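Local coordinates for SusD/RagB family nutrient-binding outer membrane lipoprotein (PDB 4F7A), which probably binds glycans, perhaps mucin O-glycans, at the outer membrane as a SusD-like lipoprotein with a TPR-like helical fold, at residues A265-A268 with S269-G273; V330-T333 with A334-W338. All blocks are in the same frame, centred on the assembly; numbering follows the deposited sequence.

Contact 1: A265-A268 with S269-G273; sequences ATIA and SVLNG
Ile267 and Leu271 lie side by side one helical turn apart, and the tight part of this contact is the flank they form. CG1 of Ile267 meets CD1 of Leu271 at 3.6 Å, while CD1 of Ile267 stands 4.1 Å from that same methyl, so the isoleucine touches chiefly through the middle of its chain. With CG1 anti to the backbone N (chi1 -163°), Ile267 holds its longer branch beside Leu271, both side chains pointing the same way. Leu271 also packs on the backbone of the preceding turn: its CG is 3.4 Å from Ile267 O, the carbonyl that receives Leu271 N at 2.9 Å with an N-H...O angle of 168°. Four successive i to i+4 backbone bonds of this kind, Ser269 N to Ala265 O through Asn272 N to Ala268 O, define 265-273 as a short alpha-helix. Helix 416-431 packs against the apolar flank, Trp428 touching Ile267 and Ile429 reaching both Val270 and Leu271; Val270, for its part, brings CG2 within 3.4 Å of Thr266 O. Round the helix from this flank, at Ala268 and Asn272, side-chain contact between the segments is looser. Ala268 CB comes no closer than 4.0 Å to Asn272 ND2, and Asn272, partly exposed, borders the open side. Asn272 ND2 lies 3.0 Å from Ala268 O, and its hydrogen bond goes to Tyr295 O, which ties this end of the helix to a neighbouring part of the chain. The hydroxyls of Ser269 and Thr266 likewise find partners beyond the helix, on Thr387 O and Phe451 N.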
loop_
_atom_site.group_PDB
_atom_site.type_symbol
_atom_site.label_atom_id
_atom_site.label_comp_id
_atom_site.label_asym_id
_atom_site.label_seq_id
_atom_site.Cartn_x
_atom_site.Cartn_y
_atom_site.Cartn_z
ATOM N N ALA A 265 -10.860 3.201 -13.962
ATOM C CA ALA A 265 -11.718 2.264 -14.714
ATOM C C ALA A 265 -11.868 0.862 -14.096
ATOM O O ALA A 265 -12.960 0.285 -14.138
ATOM C CB ALA A 265 -11.235 2.135 -16.187
ATOM N N THR A 266 -10.814 0.307 -13.515
ATOM C CA THR A 266 -10.903 -1.045 -12.964
ATOM C C THR A 266 -11.777 -1.082 -11.730
ATOM O O THR A 266 -12.585 -1.962 -11.613
ATOM C CB THR A 266 -9.524 -1.714 -12.650
ATOM O OG1 THR A 266 -8.667 -1.656 -13.811
ATOM C CG2 THR A 266 -9.724 -3.174 -12.281
ATOM N N ILE A 267 -11.632 -0.112 -10.830
ATOM C CA ILE A 267 -12.454 -0.086 -9.626
ATOM C C ILE A 267 -13.919 0.235 -9.987
ATOM O O ILE A 267 -14.828 -0.321 -9.367
ATOM C CB ILE A 267 -11.831 0.795 -8.508
ATOM C CG1 ILE A 267 -12.482 0.458 -7.149
ATOM C CG2 ILE A 267 -11.931 2.310 -8.810
ATOM C CD1 ILE A 267 -11.653 0.946 -5.918
ATOM N N ALA A 268 -14.170 1.014 -11.048
ATOM C CA ALA A 268 -15.557 1.206 -11.537
ATOM C C ALA A 268 -16.135 -0.115 -12.078
ATOM O O ALA A 268 -17.254 -0.469 -11.766
ATOM C CB ALA A 268 -15.632 2.275 -12.600
ATOM N N SER A 269 -15.342 -0.855 -12.845
ATOM C CA SER A 269 -15.761 -2.166 -13.343
ATOM C C SER A 269 -16.156 -3.126 -12.214
ATOM O O SER A 269 -17.220 -3.744 -12.265
ATOM C CB SER A 269 -14.657 -2.803 -14.191
ATOM O OG SER A 269 -14.991 -4.136 -14.499
ATOM N N VAL A 270 -15.282 -3.230 -11.209
ATOM C CA VAL A 270 -15.486 -4.124 -10.097
ATOM C C VAL A 270 -16.672 -3.700 -9.222
ATOM O O VAL A 270 -17.561 -4.492 -8.950
ATOM C CB VAL A 270 -14.169 -4.284 -9.257
ATOM C CG1 VAL A 270 -14.436 -5.008 -7.970
ATOM C CG2 VAL A 270 -13.095 -4.987 -10.092
ATOM N N LEU A 271 -16.679 -2.461 -8.763
ATOM C CA LEU A 271 -17.684 -2.053 -7.820
ATOM C C LEU A 271 -19.077 -1.972 -8.465
ATOM O O LEU A 271 -20.076 -2.324 -7.827
ATOM C CB LEU A 271 -17.270 -0.748 -7.150
ATOM C CG LEU A 271 -16.016 -0.770 -6.256
ATOM C CD1 LEU A 271 -15.742 0.645 -5.651
ATOM C CD2 LEU A 271 -16.111 -1.785 -5.154
ATOM N N ASN A 272 -19.155 -1.551 -9.730
ATOM C CA ASN A 272 -20.448 -1.564 -10.433
ATOM C C ASN A 272 -20.945 -2.996 -10.639
ATOM O O ASN A 272 -22.100 -3.301 -10.365
ATOM C CB ASN A 272 -20.376 -0.896 -11.811
ATOM C CG ASN A 272 -20.422 0.623 -11.731
ATOM O OD1 ASN A 272 -21.285 1.176 -11.061
ATOM N ND2 ASN A 272 -19.531 1.299 -12.475
ATOM N N GLY A 273 -20.097 -3.868 -11.153
ATOM C CA GLY A 273 -20.545 -5.234 -11.458
ATOM C C GLY A 273 -20.925 -6.046 -10.224
ATOM O O GLY A 273 -21.855 -6.844 -10.262
#

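Contact 2: V330-T333 with A334-W338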
loop_
_atom_site.group_PDB
_atom_site.type_symbol
_atom_site.label_atom_id
_atom_site.label_comp_id
_atom_site.label_asym_id
_atom_site.label_seq_id
_atom_site.Cartn_x
_atom_site.Cartn_y
_atom_site.Cartn_z
ATOM N N VAL A 330 -5.410 5.515 6.403
ATOM C CA VAL A 330 -5.342 4.081 6.641
ATOM C C VAL A 330 -4.053 3.471 6.072
ATOM O O VAL A 330 -3.667 3.773 4.929
ATOM C CB VAL A 330 -6.559 3.390 6.017
ATOM C CG1 VAL A 330 -6.436 1.913 6.138
ATOM C CG2 VAL A 330 -7.856 3.903 6.712
ATOM N N LEU A 331 -3.388 2.647 6.887
ATOM C CA LEU A 331 -2.135 1.951 6.521
ATOM C C LEU A 331 -2.261 0.429 6.543
ATOM O O LEU A 331 -1.657 -0.251 5.706
ATOM C CB LEU A 331 -0.980 2.356 7.449
ATOM C CG LEU A 331 -0.518 3.815 7.309
ATOM C CD1 LEU A 331 0.589 4.097 8.304
ATOM C CD2 LEU A 331 -0.088 4.112 5.870
ATOM N N LEU A 332 -2.992 -0.102 7.517
ATOM C CA LEU A 332 -3.131 -1.559 7.684
ATOM C C LEU A 332 -4.445 -1.878 8.425
ATOM O O LEU A 332 -4.624 -1.484 9.567
ATOM C CB LEU A 332 -1.917 -2.114 8.438
ATOM C CG LEU A 332 -1.708 -3.626 8.379
ATOM C CD1 LEU A 332 -0.258 -3.981 8.676
ATOM C CD2 LEU A 332 -2.654 -4.335 9.320
ATOM N N THR A 333 -5.341 -2.611 7.768
ATOM C CA THR A 333 -6.679 -2.819 8.271
ATOM C C THR A 333 -6.847 -4.239 8.775
ATOM O O THR A 333 -6.130 -5.164 8.356
ATOM C CB THR A 333 -7.742 -2.544 7.175
ATOM O OG1 THR A 333 -7.598 -3.490 6.105
ATOM C CG2 THR A 333 -7.620 -1.088 6.630
ATOM N N ALA A 334 -7.823 -4.387 9.666
ATOM C CA ALA A 334 -8.355 -5.662 10.067
ATOM C C ALA A 334 -8.825 -6.482 8.850
ATOM O O ALA A 334 -8.556 -7.684 8.749
ATOM C CB ALA A 334 -9.528 -5.415 11.040
ATOM N N ALA A 335 -9.520 -5.842 7.918
ATOM C CA ALA A 335 -10.024 -6.553 6.736
ATOM C C ALA A 335 -8.850 -7.177 5.970
ATOM O O ALA A 335 -8.862 -8.375 5.673
ATOM C CB ALA A 335 -10.857 -5.601 5.810
ATOM N N GLU A 336 -7.833 -6.380 5.673
ATOM C CA GLU A 336 -6.619 -6.897 5.013
ATOM C C GLU A 336 -6.043 -8.079 5.795
ATOM O O GLU A 336 -5.633 -9.080 5.222
ATOM C CB GLU A 336 -5.556 -5.791 4.871
ATOM C CG GLU A 336 -4.239 -6.347 4.330
ATOM C CD GLU A 336 -3.064 -5.401 4.368
ATOM O OE1 GLU A 336 -3.239 -4.205 4.693
ATOM O OE2 GLU A 336 -1.950 -5.880 4.051
ATOM N N THR A 337 -5.996 -7.956 7.108
ATOM C CA THR A 337 -5.421 -9.008 7.940
ATOM C C THR A 337 -6.211 -10.337 7.782
ATOM O O THR A 337 -5.625 -11.415 7.668
ATOM C CB THR A 337 -5.282 -8.545 9.409
ATOM O OG1 THR A 337 -4.485 -7.341 9.443
ATOM C CG2 THR A 337 -4.605 -9.629 10.267
ATOM N N TRP A 338 -7.530 -10.250 7.730
ATOM C CA TRP A 338 -8.357 -11.436 7.463
ATOM C C TRP A 338 -8.076 -12.047 6.072
ATOM O O TRP A 338 -8.055 -13.272 5.921
ATOM C CB TRP A 338 -9.841 -11.119 7.615
ATOM C CG TRP A 338 -10.310 -11.053 9.051
ATOM C CD1 TRP A 338 -10.713 -9.953 9.716
ATOM C CD2 TRP A 338 -10.382 -12.135 9.989
ATOM N NE1 TRP A 338 -11.035 -10.266 11.009
ATOM C CE2 TRP A 338 -10.846 -11.605 11.200
ATOM C CE3 TRP A 338 -10.089 -13.498 9.924
ATOM C CZ2 TRP A 338 -11.044 -12.396 12.340
ATOM C CZ3 TRP A 338 -10.312 -14.285 11.037
ATOM C CH2 TRP A 338 -10.785 -13.738 12.223
HETATM O O HOH W 1 -5.274 -2.592 4.854
#
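Thr333 and Glu336 are joined by a nearly straight bond: Glu336 N donates to Thr333 OG1 at 2.9 Å with an N-H...O angle of 166°. The threonine reaches it because OG1 stands between its own backbone N and carbonyl carbon (chi1 64°), which puts it within bonding distance of Glu336 N in the first turn. Thr333 O takes two further donors, both from Thr337, whose OG1 lies at 2.9 Å and whose N lies at 3.1 Å; they arrive from opposite faces of the carbonyl plane. A water adds a second link between Thr333 and Glu336, 2.8 Å from Thr333 OG1 and donating to Glu336 OE1 at 2.6 Å. The other carboxylate oxygen, OE2, forms a salt bridge with Arg206 of helix 193-210, and NH2 of the same Arg206 hydrogen-bonds Leu331 O. With an alanine at Thr333 the OG1 acceptor is gone, which would probably leave Glu336 N unbonded at the helix start and the water without one of its two partners here. Outside this polar centre the contacts are apolar or mixed. Leu332 crosses both Glu336 and Thr337 at about a right angle, bringing CD2 within 3.5 Å of Thr337 OG1 and CG to 4.0 Å from Glu336 OE1, while Ser202 and Leu203 of helix 193-210 touch its side chain. Just upstream, Ile241 of strand 241-243 is opposed by two residues, Leu331 and Leu332, a classic beta bulge. Strand 329-332 thus passes directly into helix 334-346 through a classic threonine N-cap, Thr333 OG1 satisfying a first-turn N-H that has no earlier helical carbonyl to bond.

In the fold
Contact 1 and contact 2 are both buried and local, yet they share no helix or strand and their nearest atoms are about 13 Å apart. Contact 2 lies nearer the centre of the chain, about 11 Å from it against about 19 Å for the centre of contact 1, which includes one partly exposed touching residue. The chemistry differs with their place in the fold: 265-273 meets itself within one helix, through regular main-chain bonds and an apolar flank, whereas 330-338 straddles a strand-to-helix junction, where side-chain oxygens and a water join one main-chain bond. Outside neighbours differ too, helix 416-431 beside contact 1, helices 193-210 and 356-371 beside contact 2.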